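Local coordinates for GCN5-related N-acetyltransferase (Anabaena variabilis, PDB 2OZG), which probably transfers acetyl groups from acetyl-coenzyme A to amines, perhaps including those of aminoglycosides, and binds coenzyme A, at residues Leu288-Val293 with Lys350-Leu355; Val77-Ile82 with Ile115-Pro120. One frame throughout, in Å; residues are numbered along the deposited sequence.

Contact 1: Leu288-Val293 with Lys350-Leu355; sequences LRIVNV and KGLASL
I290, whose side chain packs on helix 349-357, offers its backbone O to NH1 of R289 at 2.9 Å, and the same nitrogen forms a salt bridge with D316. The acceptor lies close to the guanidinium plane, while NE is hydrogen-bonded to the carbonyl of A129, so NH1 and NE, held by separate acceptors, fix the turn of the flat group. The setting is strand-on-helix packing: the end of strand 279-290, of the GNAT-like part, runs over helix 349-357 of what is probably the sterol-carrier-protein-like part, with axes 7.4 Å apart and directions at 115°. Across this interface the contact is apolar. The small A353 lets the strand come close, its CB resting against the carbonyl O of L288 at 3.4 Å and also meeting L288 CD2 at 3.9 Å. I290 places CG1 anti to its carbonyl carbon (chi1 -58°), and that methylene reaches the helix backbone at A353 CA, 3.9 Å away. Its other branch turns to L352, and the two side chains cross at about a right angle. Beyond the strand, the side chain of N292 caps helix 293-299 through the backbone N of K295, and V293 opens that helix. L352 CD2 meets both CG2 of I290, at 4.1 Å, and CG2 of V293, at 3.8 Å.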
loop_
_atom_site.group_PDB
_atom_site.type_symbol
_atom_site.label_atom_id
_atom_site.label_comp_id
_atom_site.label_asym_id
_atom_site.label_seq_id
_atom_site.Cartn_x
_atom_site.Cartn_y
_atom_site.Cartn_z
ATOM N N LEU A 288 16.097 15.550 28.424
ATOM C CA LEU A 288 16.190 16.350 29.664
ATOM C C LEU A 288 17.576 16.971 29.814
ATOM O O LEU A 288 18.582 16.359 29.471
ATOM C CB LEU A 288 15.922 15.426 30.876
ATOM C CG LEU A 288 15.847 16.119 32.262
ATOM C CD1 LEU A 288 14.687 15.685 33.141
ATOM C CD2 LEU A 288 17.195 15.984 33.015
ATOM N N ARG A 289 17.610 18.196 30.329
ATOM C CA ARG A 289 18.834 18.858 30.632
ATOM C C ARG A 289 18.873 19.061 32.141
ATOM O O ARG A 289 17.921 19.606 32.741
ATOM C CB ARG A 289 18.908 20.217 29.914
ATOM C CG ARG A 289 20.367 20.601 29.432
ATOM C CD ARG A 289 21.354 20.951 30.513
ATOM N NE ARG A 289 22.627 21.325 29.889
ATOM C CZ ARG A 289 23.714 21.673 30.555
ATOM N NH1 ARG A 289 23.716 21.689 31.887
ATOM N NH2 ARG A 289 24.819 21.950 29.895
ATOM N N ILE A 290 19.935 18.589 32.772
ATOM C CA ILE A 290 20.179 18.925 34.184
ATOM C C ILE A 290 20.760 20.325 34.189
ATOM O O ILE A 290 21.905 20.538 33.813
ATOM C CB ILE A 290 21.157 17.946 34.831
ATOM C CG1 ILE A 290 20.606 16.512 34.733
ATOM C CG2 ILE A 290 21.518 18.395 36.270
ATOM C CD1 ILE A 290 19.554 16.095 35.755
ATOM N N VAL A 291 19.943 21.293 34.573
ATOM C CA VAL A 291 20.358 22.682 34.586
ATOM C C VAL A 291 21.190 23.028 35.847
ATOM O O VAL A 291 22.197 23.769 35.779
ATOM C CB VAL A 291 19.137 23.609 34.479
ATOM C CG1 VAL A 291 19.558 25.087 34.554
ATOM C CG2 VAL A 291 18.363 23.331 33.182
ATOM N N ASN A 292 20.759 22.478 36.988
ATOM C CA ASN A 292 21.478 22.615 38.273
ATOM C C ASN A 292 21.632 21.245 38.952
ATOM O O ASN A 292 20.652 20.641 39.393
ATOM C CB ASN A 292 20.777 23.599 39.177
ATOM C CG ASN A 292 21.607 23.935 40.384
ATOM O OD1 ASN A 292 21.904 23.085 41.228
ATOM N ND2 ASN A 292 22.031 25.166 40.445
ATOM N N VAL A 293 22.845 20.727 38.982
ATOM C CA VAL A 293 23.055 19.386 39.518
ATOM C C VAL A 293 22.576 19.232 40.946
ATOM O O VAL A 293 21.880 18.274 41.257
ATOM C CB VAL A 293 24.581 18.947 39.423
ATOM C CG1 VAL A 293 24.892 17.694 40.246
ATOM C CG2 VAL A 293 24.953 18.698 37.995
ATOM N N LYS A 350 25.139 15.008 30.274
ATOM C CA LYS A 350 24.214 14.210 29.483
ATOM C C LYS A 350 23.972 12.851 30.062
ATOM O O LYS A 350 22.822 12.392 30.063
ATOM C CB LYS A 350 24.622 14.044 28.033
ATOM C CG LYS A 350 24.685 15.375 27.303
ATOM C CD LYS A 350 24.886 15.261 25.818
ATOM C CE LYS A 350 26.140 14.515 25.340
ATOM N NZ LYS A 350 27.403 15.082 25.801
ATOM N N GLY A 351 25.052 12.206 30.546
ATOM C CA GLY A 351 24.935 10.912 31.178
ATOM C C GLY A 351 24.057 11.020 32.417
ATOM O O GLY A 351 23.275 10.128 32.714
ATOM N N LEU A 352 24.190 12.140 33.131
ATOM C CA LEU A 352 23.465 12.363 34.376
ATOM C C LEU A 352 21.997 12.497 34.146
ATOM O O LEU A 352 21.209 12.094 34.992
ATOM C CB LEU A 352 23.998 13.617 35.078
ATOM C CG LEU A 352 23.364 13.934 36.454
ATOM C CD1 LEU A 352 23.523 12.761 37.382
ATOM C CD2 LEU A 352 23.942 15.155 37.053
ATOM N N ALA A 353 21.599 13.094 33.010
ATOM C CA ALA A 353 20.188 13.174 32.667
ATOM C C ALA A 353 19.514 11.792 32.572
ATOM O O ALA A 353 18.423 11.599 33.096
ATOM C CB ALA A 353 20.022 13.875 31.348
ATOM N N SER A 354 20.177 10.856 31.878
ATOM C CA SER A 354 19.604 9.540 31.623
ATOM C C SER A 354 19.626 8.755 32.917
ATOM O O SER A 354 18.708 8.007 33.171
ATOM C CB SER A 354 20.335 8.796 30.558
ATOM O OG SER A 354 20.450 9.523 29.342
ATOM N N LEU A 355 20.670 8.966 33.726
ATOM C CA LEU A 355 20.787 8.306 35.021
ATOM C C LEU A 355 19.672 8.769 35.955
ATOM O O LEU A 355 18.990 7.957 36.594
ATOM C CB LEU A 355 22.133 8.658 35.661
ATOM C CG LEU A 355 22.404 8.052 37.057
ATOM C CD1 LEU A 355 22.504 6.559 36.979
ATOM C CD2 LEU A 355 23.636 8.632 37.706
#

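Contact 2: Val77-Ile82 with Ile115-Pro120; sequences VPMAGI and ISVLYP
The beta-alpha-beta unit of the GNAT fold, formed by strand 75-87, helix 96-110 and strand 115-118, brings V77-I82 alongside I115-L118 as parallel strands. A80 N donates to I115 O at 3.0 Å, and I82 N to V117 O at 2.9 Å. Between these two bonds, A80 O takes two donors: V117 N at 3.2 Å, standing above the carbonyl plane (39° out of it), and S116 OG at 2.7 Å, nearer that plane. The serine hydroxyl lies anti to its own backbone N (chi1 177°), where it also touches CG1 of I82 and hydrogen-bonds with Y131 OH. An alanine at S116 would probably leave A80 O with the longer V117 bond as its remaining link across the strands and deprive the Y131 hydroxyl of a buried mate. On the other face, selenomethionine M79 bends its chain so that SE rests on V117 CB at 3.8 Å, while its CG meets CD1 of I115. I115 holds CG1 between its backbone N and carbonyl carbon (chi1 53°), the crowded position, and packs it against P78 O at 3.3 Å, a buried carbonyl without a polar partner. Past L118 the direct ladder gives way to water 1, which bridges I82 O (2.6 Å) and Y119 N (3.0 Å). The handover to water is consistent with the splay of these two strands in GNAT enzymes, between which the pantetheine arm of coenzyme A is held, and Y119 touches the bound cofactor. I108 of helix 96-110 packs on A80, I82 and S116, whereas strand 58-72 borders 75-87 and strand 279-290 borders 115-118.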
loop_
_atom_site.group_PDB
_atom_site.type_symbol
_atom_site.label_atom_id
_atom_site.label_comp_id
_atom_site.label_asym_id
_atom_site.label_seq_id
_atom_site.Cartn_x
_atom_site.Cartn_y
_atom_site.Cartn_z
ATOM N N VAL A 77 9.559 18.358 40.798
ATOM C CA VAL A 77 10.759 19.104 40.554
ATOM C C VAL A 77 10.416 20.224 39.570
ATOM O O VAL A 77 9.829 19.937 38.515
ATOM C CB VAL A 77 11.784 18.198 39.896
ATOM C CG1 VAL A 77 13.095 18.900 39.716
ATOM C CG2 VAL A 77 11.944 16.891 40.714
ATOM N N PRO A 78 10.698 21.498 39.918
ATOM C CA PRO A 78 10.465 22.562 38.937
ATOM C C PRO A 78 11.175 22.254 37.632
ATOM O O PRO A 78 12.319 21.809 37.635
ATOM C CB PRO A 78 11.059 23.793 39.592
ATOM C CG PRO A 78 11.031 23.519 41.062
ATOM C CD PRO A 78 11.230 22.042 41.176
HETATM N N MSE A 79 10.485 22.497 36.530
HETATM C CA MSE A 79 10.962 22.101 35.199
HETATM C C MSE A 79 10.549 23.100 34.176
HETATM O O MSE A 79 9.411 23.593 34.225
HETATM C CB MSE A 79 10.309 20.768 34.852
HETATM C CG MSE A 79 10.850 19.976 33.672
HETATM SE SE MSE A 79 9.949 20.515 32.070
HETATM C CE MSE A 79 8.678 19.179 32.071
ATOM N N ALA A 80 11.468 23.427 33.262
ATOM C CA ALA A 80 11.151 24.338 32.178
ATOM C C ALA A 80 11.083 23.560 30.848
ATOM O O ALA A 80 12.086 22.998 30.381
ATOM C CB ALA A 80 12.141 25.467 32.108
ATOM N N GLY A 81 9.866 23.488 30.301
ATOM C CA GLY A 81 9.600 22.794 29.063
ATOM C C GLY A 81 9.998 23.719 27.947
ATOM O O GLY A 81 9.787 24.930 28.044
ATOM N N ILE A 82 10.685 23.181 26.945
ATOM C CA ILE A 82 11.054 23.994 25.770
ATOM C C ILE A 82 10.136 23.583 24.623
ATOM O O ILE A 82 10.105 22.420 24.264
ATOM C CB ILE A 82 12.531 23.857 25.396
ATOM C CG1 ILE A 82 13.443 24.190 26.579
ATOM C CG2 ILE A 82 12.903 24.742 24.174
ATOM C CD1 ILE A 82 13.318 25.551 27.028
ATOM N N ILE A 115 15.839 21.576 36.078
ATOM C CA ILE A 115 15.766 20.682 34.912
ATOM C C ILE A 115 14.911 21.292 33.802
ATOM O O ILE A 115 14.125 22.219 34.040
ATOM C CB ILE A 115 15.228 19.306 35.238
ATOM C CG1 ILE A 115 13.894 19.439 35.954
ATOM C CG2 ILE A 115 16.199 18.534 36.178
ATOM C CD1 ILE A 115 13.141 18.134 36.038
ATOM N N SER A 116 15.125 20.806 32.589
ATOM C CA SER A 116 14.423 21.280 31.398
ATOM C C SER A 116 14.220 20.051 30.513
ATOM O O SER A 116 15.071 19.182 30.455
ATOM C CB SER A 116 15.215 22.339 30.651
ATOM O OG SER A 116 14.590 22.784 29.423
ATOM N N VAL A 117 13.073 19.994 29.863
ATOM C CA VAL A 117 12.684 18.880 29.010
ATOM C C VAL A 117 12.127 19.410 27.657
ATOM O O VAL A 117 11.527 20.506 27.610
ATOM C CB VAL A 117 11.598 18.037 29.727
ATOM C CG1 VAL A 117 10.900 16.975 28.767
ATOM C CG2 VAL A 117 12.192 17.372 30.934
ATOM N N LEU A 118 12.302 18.605 26.605
ATOM C CA LEU A 118 11.835 18.888 25.250
ATOM C C LEU A 118 11.828 17.622 24.412
ATOM O O LEU A 118 12.518 16.639 24.708
ATOM C CB LEU A 118 12.719 19.968 24.562
ATOM C CG LEU A 118 14.236 19.753 24.449
ATOM C CD1 LEU A 118 14.608 18.806 23.337
ATOM C CD2 LEU A 118 14.900 21.083 24.195
ATOM N N TYR A 119 11.045 17.676 23.338
ATOM C CA TYR A 119 10.911 16.620 22.340
ATOM C C TYR A 119 11.753 17.120 21.154
ATOM O O TYR A 119 11.466 18.213 20.578
ATOM C CB TYR A 119 9.446 16.440 21.932
ATOM C CG TYR A 119 8.609 15.655 22.904
ATOM C CD1 TYR A 119 8.526 14.288 22.773
ATOM C CD2 TYR A 119 7.895 16.273 23.939
ATOM C CE1 TYR A 119 7.769 13.534 23.647
ATOM C CE2 TYR A 119 7.084 15.531 24.804
ATOM C CZ TYR A 119 7.056 14.166 24.660
ATOM O OH TYR A 119 6.345 13.347 25.449
ATOM N N PRO A 120 12.873 16.439 20.866
ATOM C CA PRO A 120 13.744 17.040 19.819
ATOM C C PRO A 120 13.328 16.734 18.337
ATOM O O PRO A 120 12.923 15.649 18.044
ATOM C CB PRO A 120 15.093 16.345 20.066
ATOM C CG PRO A 120 14.654 14.939 20.491
ATOM C CD PRO A 120 13.475 15.211 21.425
HETATM O O HOH W 1 9.446 20.207 22.995
HETATM O O HOH W 2 11.679 21.514 21.311
#

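Both contacts are buried, but they show how chemistry follows place in the fold. Contact 2 lies closer to the centre of the chain, within one GNAT unit, and combines backbone bonds, a serine hydroxyl and a bridging water near the cofactor with apolar packing of its side chains. Contact 1, away from the annotated sites, has apolar packing alone across its segments and probably joins the GNAT-like and sterol-carrier-like parts. Strands 115-118 and 279-290 are neighbours, so the two meet directly: R289 N lies 2.7 Å from S116 O, a probable hydrogen bond. L288 faces both contacts, its CD1 packed on V117 CG2 of contact 2.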